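Local coordinates for protein nonsense-mediated mRNA decay factor SMG5 (Homo sapiens, PDB 2HWY) that acts in nonsense-mediated mRNA decay, promoting UPF1 dephosphorylation and, with SMG7, probably linking decay to exonucleolytic pathways, without RNase activity of its own, this chain being its PIN domain, at residues A[4-9]-A[101-106]. Numbering follows the deposited sequence.
Sequences YLVPDT and KQLTLA
Val6 and Leu103 meet tip to tip where helix 94-103 packs on the central strand of the PIN-domain sheet. This is helix-on-sheet packing of the parallel alpha/beta fold. Strand 4-7 lies between strands 29-32 and 125-128, and Val6 bonds through its backbone to Leu126 and Asn128. CG2 of Val6 lies 3.5 Å from CD2 and 3.9 Å from CD1 of Leu103. In Leu103, CD1 is anti to CA (chi2 180°), which leaves CD2 as the branch turned toward the valine. This part is buried, and Leu103 also touches Asp127 and Val148. Shortening Leu103 to an alanine is likely to take away the methyls that Val6 packs on and open a gap between strand and helix. The other part of the contact is looser and partly open to solvent. Farther along, at residues 104-106, the backbone stays helical in its angles, with a weak bond from Ala106 N to Leu103 O. The Tyr4 side chain also touches Ile29, Ile31 and Pro125. The Ala106 methyl approaches the Tyr4 ring obliquely, with CB of Ala106 3.9 Å from CE1 and 4.0 Å from CD1 of Tyr4.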
loop_
_atom_site.group_PDB
_atom_site.type_symbol
_atom_site.label_atom_id
_atom_site.label_comp_id
_atom_site.label_asym_id
_atom_site.label_seq_id
_atom_site.Cartn_x
_atom_site.Cartn_y
_atom_site.Cartn_z
ATOM N N TYR A 4 -4.743 3.679 9.081
ATOM C CA TYR A 4 -3.701 3.647 8.057
ATOM C C TYR A 4 -3.889 2.453 7.165
ATOM O O TYR A 4 -4.120 1.354 7.672
ATOM C CB TYR A 4 -2.322 3.518 8.698
ATOM C CG TYR A 4 -1.889 4.721 9.479
ATOM C CD1 TYR A 4 -1.534 4.629 10.807
ATOM C CD2 TYR A 4 -1.820 5.956 8.869
ATOM C CE1 TYR A 4 -1.129 5.754 11.514
ATOM C CE2 TYR A 4 -1.420 7.082 9.560
ATOM C CZ TYR A 4 -1.083 6.984 10.876
ATOM O OH TYR A 4 -0.687 8.130 11.525
ATOM N N LEU A 5 -3.788 2.655 5.852
ATOM C CA LEU A 5 -3.622 1.546 4.918
ATOM C C LEU A 5 -2.234 1.653 4.325
ATOM O O LEU A 5 -1.770 2.772 4.036
ATOM C CB LEU A 5 -4.672 1.592 3.818
ATOM C CG LEU A 5 -6.083 1.607 4.417
ATOM C CD1 LEU A 5 -7.159 1.736 3.312
ATOM C CD2 LEU A 5 -6.300 0.381 5.283
ATOM N N VAL A 6 -1.542 0.519 4.178
ATOM C CA VAL A 6 -0.215 0.563 3.562
ATOM C C VAL A 6 -0.072 -0.402 2.384
ATOM O O VAL A 6 0.104 -1.594 2.571
ATOM C CB VAL A 6 0.946 0.447 4.596
ATOM C CG1 VAL A 6 0.582 1.180 5.870
ATOM C CG2 VAL A 6 1.312 -0.983 4.894
ATOM N N PRO A 7 -0.172 0.138 1.159
ATOM C CA PRO A 7 0.028 -0.578 -0.085
ATOM C C PRO A 7 1.351 -1.314 -0.243
ATOM O O PRO A 7 2.428 -0.805 0.113
ATOM C CB PRO A 7 -0.041 0.533 -1.130
ATOM C CG PRO A 7 -0.907 1.537 -0.540
ATOM C CD PRO A 7 -0.575 1.531 0.906
ATOM N N ASP A 8 1.220 -2.520 -0.785
ATOM C CA ASP A 8 2.314 -3.344 -1.320
ATOM C C ASP A 8 2.692 -2.700 -2.666
ATOM O O ASP A 8 1.931 -1.862 -3.178
ATOM C CB ASP A 8 1.728 -4.755 -1.511
ATOM C CG ASP A 8 2.744 -5.810 -1.865
ATOM O OD1 ASP A 8 3.606 -5.586 -2.752
ATOM O OD2 ASP A 8 2.645 -6.920 -1.292
ATOM N N THR A 9 3.853 -3.046 -3.225
ATOM C CA THR A 9 4.204 -2.635 -4.591
ATOM C C THR A 9 3.190 -3.273 -5.526
ATOM O O THR A 9 2.665 -2.643 -6.448
ATOM C CB THR A 9 5.651 -3.084 -5.030
ATOM O OG1 THR A 9 6.637 -2.243 -4.422
ATOM C CG2 THR A 9 5.826 -2.999 -6.542
ATOM N N LYS A 101 8.295 -3.441 9.332
ATOM C CA LYS A 101 9.250 -2.540 9.979
ATOM C C LYS A 101 8.835 -1.077 9.890
ATOM O O LYS A 101 9.021 -0.317 10.831
ATOM C CB LYS A 101 10.638 -2.717 9.369
ATOM C CG LYS A 101 11.301 -4.028 9.746
ATOM C CD LYS A 101 12.333 -4.440 8.717
ATOM C CE LYS A 101 12.935 -5.789 9.072
ATOM N NZ LYS A 101 11.896 -6.858 9.232
ATOM N N GLN A 102 8.267 -0.683 8.740
ATOM C CA GLN A 102 7.740 0.653 8.492
ATOM C C GLN A 102 6.393 0.852 9.178
ATOM O O GLN A 102 5.959 1.984 9.364
ATOM C CB GLN A 102 7.608 0.906 6.989
ATOM N N LEU A 103 5.732 -0.242 9.526
ATOM C CA LEU A 103 4.404 -0.205 10.148
ATOM C C LEU A 103 4.480 -0.096 11.654
ATOM O O LEU A 103 3.560 0.428 12.290
ATOM C CB LEU A 103 3.602 -1.471 9.799
ATOM C CG LEU A 103 2.987 -1.528 8.408
ATOM C CD1 LEU A 103 2.218 -2.853 8.201
ATOM C CD2 LEU A 103 2.101 -0.324 8.217
ATOM N N THR A 104 5.554 -0.628 12.224
ATOM C CA THR A 104 5.743 -0.578 13.663
ATOM C C THR A 104 6.177 0.836 14.067
ATOM O O THR A 104 6.050 1.217 15.226
ATOM C CB THR A 104 6.717 -1.691 14.149
ATOM O OG1 THR A 104 6.690 -1.780 15.583
ATOM C CG2 THR A 104 8.138 -1.458 13.660
ATOM N N LEU A 105 6.661 1.616 13.097
ATOM C CA LEU A 105 6.842 3.056 13.240
ATOM C C LEU A 105 5.512 3.759 13.490
ATOM O O LEU A 105 5.417 4.681 14.329
ATOM C CB LEU A 105 7.518 3.637 11.995
ATOM N N ALA A 106 4.451 3.371 12.774
ATOM C CA ALA A 106 3.101 3.944 12.924
ATOM C C ALA A 106 2.277 3.294 14.042
ATOM O O ALA A 106 1.167 3.736 14.317
ATOM C CB ALA A 106 2.332 3.856 11.577
#